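Local coordinates for protein CD160 antigen (Homo sapiens, PDB 6NGG) that serves as an immune-cell receptor for MHC class I molecules and TNFRSF14, delivering stimulatory or inhibitory signals that regulate cell activation and differentiation, at residues T5-Q10 with N16-V21; V32-K37 with C43-S48. The protein carries 1 engineered substitution. All blocks are in the same frame, centred on the assembly; numbering follows the deposited sequence.

Contact 1 of 2, residues T5-Q10 with N16-V21; sequences TSSASQ and NLICTV
Thr5 to Ser9 pair with Thr20 to Asn16 as two neighbouring antiparallel strands. The axes of the two segments come within 4.7 Å and run at 154° to each other. Three hydrogen-bonded pairs, Thr5 with Thr20, Ser7 with Ile18 and Ser9 with Asn16, alternate with the non-hydrogen-bonded pairs Ser6-Cys19 and Ala8-Leu17. Each hydrogen-bonded pair makes two backbone bonds. The Ala8 CA-H also approaches Asn16 O, with CA 3.2 Å from that oxygen.

One face carries Thr5, Ser7, Ser9, Asn16, Ile18 and Thr20. Here Asn16 ND2 gives a hydrogen bond to Ser9 OG of 3.0 Å, with the hydroxyl close to the amide plane. Ser9 OG lies between its own backbone N and carbonyl carbon (chi1 71°), which brings it up against the amide. Asn16 OD1 is held by Thr73 and Arg14, so both ends of the amide are engaged and its rotation is fixed. Ser7 OG sits 3.4 Å from Ile18 CB. A water is hydrogen-bonded to Ser7 OG, to Thr20 OG1 at 2.6 Å, and to Ile18 O at 3.1 Å. Thr5 OG1 lies 3.4 Å from Thr20 CB and makes a hydrogen bond with Trp22 NE1.

The other face points into the domain. Ala8 CB meets Leu17 CD2 at 4.2 Å, and Cys19 forms the disulfide with Cys87. The face of Ser7, Ser9, Asn16 and Thr20 is thus mainly polar, with Ile18 among them, while Leu17, Ala8 and Cys19, with Ser6 beside them, turn to the sandwich interior.

Contact 2 of 2, residues V32-K37 with C43-S48; sequences VMFLCK and CSPETS. Engineered in segment 32-37: Met33 (natural residue Val).
Cys36 and Cys43 are joined by a disulfide, SG to SG 2.1 Å, with a torsion of 88° about the sulfur-sulfur bond. Beside it, the Phe34 ring forms the tightly packed part of the contact. Pro45 CD stands over the ring centre, 3.7 Å from the centroid, in a CH-pi contact. Cys43 SG comes to the ring edge, 3.5 Å from Phe34 CE2. Phe34 CG lies between its backbone N and carbonyl carbon (chi1 50°), which turns the ring under the proline. Val32 CG1 adds an apolar touch to Pro45 CG at 3.9 Å. Ser48 CB also belongs here, 3.3 Å from Leu35 O and 3.7 Å from Phe34 CB. Its OG turns back to its own segment and bonds to Pro45 O, which also accepts from Ser48 N.

The side near Thr47 is looser and more solvent-facing. No direct hydrogen bond crosses between the segments. Instead a water accepts from Lys37 N at 2.9 Å and donates to Thr47 O at 2.7 Å. Thr47 OG1 is held by Asp42 O.

This second disulfide, additional to the one between the sheets, pins the loop that follows strand 31-37 onto the outer surface of its sheet in this immunoglobulin domain.

From the N terminus, contact 1 comes first and closes the short turn between strands 3-11 and 14-22, making a beta hairpin. The chain then crosses to the other sheet. After strand 31-37, contact 2 folds the first part of the loop that leads to strand 50-52 back onto the strand, closing residues 38-42 between its segments. The two are in series, neither nested nor crossed. Their centres lie about 14 Å apart, but they meet in the core between the sheets. Val21 CG2 packs on the engineered Met33 CG at 3.6 Å, and Leu17 and Cys19 pack on Leu35. Segment 5-10 lies on an outermost strand of its sheet within this chain, and segment 43-48 packs on the outward face of the other sheet.

Contact 1 of 2, residues T5-Q10 with N16-V21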
ATOM      1  N   THR A   5      -5.510  -3.148  -5.090  1.00 14.17           N
ATOM      2  CA  THR A   5      -6.389  -3.618  -4.072  1.00 15.36           C
ATOM      3  C   THR A   5      -5.732  -3.414  -2.718  1.00 14.06           C
ATOM      4  O   THR A   5      -4.482  -3.368  -2.612  1.00 14.62           O
ATOM      5  CB  THR A   5      -6.761  -5.091  -4.262  1.00 15.84           C
ATOM      6  OG1 THR A   5      -5.597  -5.908  -4.277  1.00 14.18           O
ATOM      7  CG2 THR A   5      -7.501  -5.252  -5.540  1.00 15.84           C
ATOM      8  N   SER A   6      -6.557  -3.299  -1.708  1.00 13.46           N
ATOM      9  CA  SER A   6      -6.103  -2.998  -0.343  1.00 16.24           C
ATOM     10  C   SER A   6      -6.557  -4.061   0.628  1.00 16.80           C
ATOM     11  O   SER A   6      -7.652  -4.596   0.507  1.00 16.89           O
ATOM     12  CB  SER A   6      -6.665  -1.705   0.107  1.00 16.52           C
ATOM     13  OG  SER A   6      -6.139  -0.735  -0.731  1.00 20.14           O
ATOM     14  N   SER A   7      -5.680  -4.428   1.533  1.00 16.88           N
ATOM     15  CA  SER A   7      -6.020  -5.393   2.546  1.00 14.95           C
ATOM     16  C   SER A   7      -5.205  -5.213   3.833  1.00 15.42           C
ATOM     17  O   SER A   7      -4.324  -4.332   3.942  1.00 14.70           O
ATOM     18  CB  SER A   7      -5.836  -6.805   1.970  1.00 15.22           C
ATOM     19  OG  SER A   7      -4.501  -7.032   1.598  1.00 16.82           O
ATOM     20  N   ALA A   8      -5.505  -6.043   4.831  1.00 13.57           N
ATOM     21  CA  ALA A   8      -4.849  -5.926   6.137  1.00 14.43           C
ATOM     22  C   ALA A   8      -4.841  -7.281   6.811  1.00 14.44           C
ATOM     23  O   ALA A   8      -5.725  -8.063   6.534  1.00 16.00           O
ATOM     24  CB  ALA A   8      -5.598  -4.915   6.952  1.00 13.71           C
ATOM     25  N   SER A   9      -3.771  -7.606   7.561  1.00 14.31           N
ATOM     26  CA  SER A   9      -3.657  -8.797   8.354  1.00 14.69           C
ATOM     27  C   SER A   9      -3.066  -8.360   9.716  1.00 16.78           C
ATOM     28  O   SER A   9      -2.483  -7.268   9.825  1.00 17.60           O
ATOM     29  CB  SER A   9      -2.758  -9.866   7.656  1.00 15.12           C
ATOM     30  OG  SER A   9      -1.396  -9.451   7.668  1.00 17.05           O
ATOM     31  N   GLN A  10      -3.312  -9.142  10.760  1.00 17.05           N
ATOM     32  CA  GLN A  10      -2.805  -8.778  12.077  1.00 18.86           C
ATOM     33  C   GLN A  10      -2.549 -10.060  12.884  1.00 20.62           C
ATOM     34  O   GLN A  10      -3.111 -11.129  12.590  1.00 17.54           O
ATOM     35  CB  GLN A  10      -3.754  -7.861  12.814  1.00 20.32           C
ATOM     36  CG  GLN A  10      -5.061  -8.436  13.204  1.00 22.45           C
ATOM     37  CD  GLN A  10      -5.060  -9.346  14.427  1.00 27.37           C
ATOM     38  OE1 GLN A  10      -4.246  -9.215  15.345  1.00 27.71           O
ATOM     39  NE2 GLN A  10      -6.017 -10.267  14.456  1.00 27.38           N
ATOM     40  N   ASN A  16      -0.576  -5.307   9.736  1.00 15.67           N
ATOM     41  CA  ASN A  16       0.061  -5.118   8.443  1.00 17.19           C
ATOM     42  C   ASN A  16      -0.910  -4.504   7.424  1.00 15.17           C
ATOM     43  O   ASN A  16      -2.008  -5.064   7.231  1.00 14.18           O
ATOM     44  CB  ASN A  16       0.530  -6.487   7.940  1.00 18.46           C
ATOM     45  CG  ASN A  16       1.355  -7.233   8.949  1.00 20.31           C
ATOM     46  OD1 ASN A  16       2.389  -6.762   9.369  1.00 24.34           O
ATOM     47  ND2 ASN A  16       0.861  -8.423   9.372  1.00 17.26           N
ATOM     48  N   LEU A  17      -0.538  -3.430   6.759  1.00 15.23           N
ATOM     49  CA  LEU A  17      -1.400  -2.778   5.768  1.00 15.27           C
ATOM     50  C   LEU A  17      -0.810  -3.135   4.421  1.00 16.63           C
ATOM     51  O   LEU A  17       0.398  -2.938   4.193  1.00 17.07           O
ATOM     52  CB  LEU A  17      -1.447  -1.275   5.970  1.00 16.56           C
ATOM     53  CG  LEU A  17      -2.006  -0.784   7.315  1.00 17.37           C
ATOM     54  CD1 LEU A  17      -2.054   0.751   7.395  1.00 18.20           C
ATOM     55  CD2 LEU A  17      -3.336  -1.408   7.674  1.00 14.63           C
ATOM     56  N   ILE A  18      -1.625  -3.697   3.544  1.00 16.84           N
ATOM     57  CA  ILE A  18      -1.164  -4.325   2.296  1.00 16.89           C
ATOM     58  C   ILE A  18      -1.796  -3.681   1.041  1.00 17.45           C
ATOM     59  O   ILE A  18      -3.005  -3.614   0.877  1.00 17.32           O
ATOM     60  CB  ILE A  18      -1.399  -5.832   2.336  1.00 18.88           C
ATOM     61  CG1 ILE A  18      -0.832  -6.445   3.670  1.00 20.64           C
ATOM     62  CG2 ILE A  18      -0.853  -6.520   1.105  1.00 17.25           C
ATOM     63  CD1 ILE A  18      -1.390  -7.787   4.063  1.00 22.75           C
ATOM     64  N   CYS A  19      -0.944  -3.238   0.141  1.00 15.27           N
ATOM     65  CA  CYS A  19      -1.339  -2.704  -1.155  1.00 16.47           C
ATOM     66  C   CYS A  19      -0.854  -3.661  -2.284  1.00 16.74           C
ATOM     67  O   CYS A  19       0.294  -4.070  -2.243  1.00 14.82           O
ATOM     68  CB  CYS A  19      -0.655  -1.410  -1.364  1.00 20.34           C
ATOM     69  SG  CYS A  19      -0.925  -0.094  -0.155  1.00 22.91           S
ATOM     70  N   THR A  20      -1.730  -3.967  -3.252  1.00 13.99           N
ATOM     71  CA  THR A  20      -1.454  -4.938  -4.308  1.00 15.20           C
ATOM     72  C   THR A  20      -1.861  -4.351  -5.622  1.00 13.25           C
ATOM     73  O   THR A  20      -3.034  -3.950  -5.815  1.00 15.66           O
ATOM     74  CB  THR A  20      -2.176  -6.254  -4.080  1.00 14.07           C
ATOM     75  OG1 THR A  20      -1.938  -6.643  -2.778  1.00 17.26           O
ATOM     76  CG2 THR A  20      -1.666  -7.329  -5.003  1.00 14.32           C
ATOM     77  N   VAL A  21      -0.875  -4.136  -6.445  1.00 13.57           N
ATOM     78  CA  VAL A  21      -1.090  -3.763  -7.822  1.00 15.19           C
ATOM     79  C   VAL A  21      -1.187  -5.010  -8.677  1.00 14.76           C
ATOM     80  O   VAL A  21      -0.332  -5.837  -8.638  1.00 14.05           O
ATOM     81  CB  VAL A  21       0.089  -2.900  -8.358  1.00 16.10           C
ATOM     82  CG1 VAL A  21      -0.123  -2.545  -9.810  1.00 15.66           C
ATOM     83  CG2 VAL A  21       0.308  -1.670  -7.501  1.00 16.89           C
TER
HETATM   84  O   HOH W   1      -3.761  -6.008  -0.994  1.00 19.33           O

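Contact 2 of 2, residues V32-K37 with C43-S48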
ATOM      1  N   VAL A  32       6.177   2.679  -9.120  1.00 15.88           N
ATOM      2  CA  VAL A  32       6.379   2.727  -7.678  1.00 13.73           C
ATOM      3  C   VAL A  32       5.026   2.666  -6.987  1.00 14.25           C
ATOM      4  O   VAL A  32       4.052   3.271  -7.426  1.00 13.77           O
ATOM      5  CB  VAL A  32       7.183   3.985  -7.261  1.00 14.94           C
ATOM      6  CG1 VAL A  32       6.465   5.275  -7.669  1.00 16.22           C
ATOM      7  CG2 VAL A  32       7.500   4.001  -5.785  1.00 14.23           C
ATOM      8  N   MET A  33       4.993   1.891  -5.906  1.00 13.45           N
ATOM      9  CA  MET A  33       3.842   1.732  -5.028  1.00 13.01           C
ATOM     10  C   MET A  33       4.123   2.514  -3.768  1.00 12.43           C
ATOM     11  O   MET A  33       5.247   2.591  -3.314  1.00 12.13           O
ATOM     12  CB  MET A  33       3.636   0.261  -4.643  1.00 12.99           C
ATOM     13  CG  MET A  33       3.328  -0.699  -5.831  1.00 13.89           C
ATOM     14  SD  MET A  33       3.244  -2.524  -5.357  1.00  9.27           S
ATOM     15  CE  MET A  33       4.943  -2.928  -5.048  1.00 13.68           C
ATOM     16  N   PHE A  34       3.081   3.060  -3.175  1.00 13.20           N
ATOM     17  CA  PHE A  34       3.216   3.805  -1.918  1.00 13.77           C
ATOM     18  C   PHE A  34       1.884   3.916  -1.165  1.00 12.81           C
ATOM     19  O   PHE A  34       0.842   3.741  -1.685  1.00 11.44           O
ATOM     20  CB  PHE A  34       3.878   5.184  -2.187  1.00 14.08           C
ATOM     21  CG  PHE A  34       3.230   6.006  -3.328  1.00 13.65           C
ATOM     22  CD1 PHE A  34       3.561   5.779  -4.662  1.00 14.75           C
ATOM     23  CD2 PHE A  34       2.328   7.014  -3.036  1.00 15.76           C
ATOM     24  CE1 PHE A  34       2.984   6.498  -5.670  1.00 15.31           C
ATOM     25  CE2 PHE A  34       1.749   7.760  -4.046  1.00 16.47           C
ATOM     26  CZ  PHE A  34       2.055   7.469  -5.371  1.00 15.68           C
ATOM     27  N   LEU A  35       1.990   4.161   0.112  1.00 13.51           N
ATOM     28  CA  LEU A  35       0.853   4.191   0.987  1.00 13.59           C
ATOM     29  C   LEU A  35       0.925   5.528   1.664  1.00 14.12           C
ATOM     30  O   LEU A  35       1.964   5.871   2.250  1.00 12.35           O
ATOM     31  CB  LEU A  35       1.023   3.061   2.044  1.00 12.92           C
ATOM     32  CG  LEU A  35       0.000   3.146   3.224  1.00 13.85           C
ATOM     33  CD1 LEU A  35      -1.396   2.765   2.735  1.00 13.69           C
ATOM     34  CD2 LEU A  35       0.352   2.302   4.346  1.00 12.65           C
ATOM     35  N   CYS A  36      -0.185   6.260   1.609  1.00 16.14           N
ATOM     36  CA  CYS A  36      -0.291   7.571   2.278  1.00 16.66           C
ATOM     37  C   CYS A  36      -1.371   7.584   3.367  1.00 15.44           C
ATOM     38  O   CYS A  36      -2.323   6.782   3.323  1.00 15.43           O
ATOM     39  CB  CYS A  36      -0.631   8.632   1.220  1.00 19.82           C
ATOM     40  SG  CYS A  36       0.665   8.987   0.012  1.00 21.55           S
ATOM     41  N   LYS A  37      -1.167   8.460   4.357  1.00 14.71           N
ATOM     42  CA  LYS A  37      -2.047   8.665   5.489  1.00 16.28           C
ATOM     43  C   LYS A  37      -2.504  10.108   5.538  1.00 16.17           C
ATOM     44  O   LYS A  37      -1.685  10.992   5.690  1.00 17.81           O
ATOM     45  CB  LYS A  37      -1.367   8.288   6.773  1.00 16.11           C
ATOM     46  CG  LYS A  37      -2.246   8.377   7.996  1.00 16.36           C
ATOM     47  CD  LYS A  37      -1.469   7.963   9.247  1.00 16.24           C
ATOM     48  CE  LYS A  37      -2.384   8.080  10.440  1.00 17.12           C
ATOM     49  NZ  LYS A  37      -2.782   9.487  10.690  1.00 16.10           N
ATOM     50  N   CYS A  43      -0.734  12.991  -2.264  1.00 24.62           N
ATOM     51  CA  CYS A  43      -0.176  11.679  -1.980  1.00 23.82           C
ATOM     52  C   CYS A  43       0.849  11.417  -3.063  1.00 24.19           C
ATOM     53  O   CYS A  43       0.516  11.435  -4.238  1.00 26.51           O
ATOM     54  CB  CYS A  43      -1.226  10.580  -1.985  1.00 25.02           C
ATOM     55  SG  CYS A  43      -0.520   8.900  -1.677  1.00 31.71           S
ATOM     56  N   SER A  44       2.076  11.172  -2.657  1.00 22.33           N
ATOM     57  CA  SER A  44       3.171  10.846  -3.555  1.00 22.59           C
ATOM     58  C   SER A  44       4.156   9.979  -2.827  1.00 20.17           C
ATOM     59  O   SER A  44       4.107   9.862  -1.585  1.00 18.50           O
ATOM     60  CB  SER A  44       3.877  12.124  -4.010  1.00 26.16           C
ATOM     61  OG  SER A  44       4.405  12.782  -2.912  1.00 25.22           O
ATOM     62  N   PRO A  45       5.161   9.497  -3.538  1.00 20.91           N
ATOM     63  CA  PRO A  45       6.205   8.809  -2.801  1.00 21.14           C
ATOM     64  C   PRO A  45       6.871   9.697  -1.721  1.00 20.76           C
ATOM     65  O   PRO A  45       7.095   9.237  -0.608  1.00 19.86           O
ATOM     66  CB  PRO A  45       7.159   8.341  -3.918  1.00 20.98           C
ATOM     67  CG  PRO A  45       6.234   8.065  -4.998  1.00 21.49           C
ATOM     68  CD  PRO A  45       5.274   9.228  -4.982  1.00 22.06           C
ATOM     69  N   GLU A  46       7.023  10.976  -1.985  1.00 21.86           N
ATOM     70  CA  GLU A  46       7.665  11.875  -1.003  1.00 22.64           C
ATOM     71  C   GLU A  46       6.804  12.120   0.248  1.00 22.06           C
ATOM     72  O   GLU A  46       7.336  12.439   1.314  1.00 19.28           O
ATOM     73  CB  GLU A  46       7.929  13.260  -1.634  1.00 28.86           C
ATOM     74  CG  GLU A  46       8.985  13.308  -2.727  1.00 34.49           C
ATOM     75  CD  GLU A  46       8.652  12.484  -3.991  1.00 40.94           C
ATOM     76  OE1 GLU A  46       9.582  11.757  -4.451  1.00 45.58           O
ATOM     77  OE2 GLU A  46       7.495  12.541  -4.524  1.00 37.85           O
ATOM     78  N   THR A  47       5.483  12.038   0.122  1.00 17.96           N
ATOM     79  CA  THR A  47       4.606  12.189   1.300  1.00 18.86           C
ATOM     80  C   THR A  47       4.119  10.872   1.911  1.00 19.36           C
ATOM     81  O   THR A  47       3.259  10.895   2.799  1.00 20.37           O
ATOM     82  CB  THR A  47       3.407  13.095   0.976  1.00 18.09           C
ATOM     83  OG1 THR A  47       2.641  12.546  -0.108  1.00 18.78           O
ATOM     84  CG2 THR A  47       3.874  14.484   0.579  1.00 18.30           C
ATOM     85  N   SER A  48       4.671   9.745   1.465  1.00 18.96           N
ATOM     86  CA  SER A  48       4.173   8.418   1.833  1.00 18.99           C
ATOM     87  C   SER A  48       4.776   7.934   3.107  1.00 18.28           C
ATOM     88  O   SER A  48       5.909   8.250   3.402  1.00 18.83           O
ATOM     89  CB  SER A  48       4.513   7.362   0.735  1.00 18.73           C
ATOM     90  OG  SER A  48       5.934   7.090   0.659  1.00 18.77           O
TER
HETATM   91  O   HOH W   2       1.418   9.810   4.435  1.00 16.15           O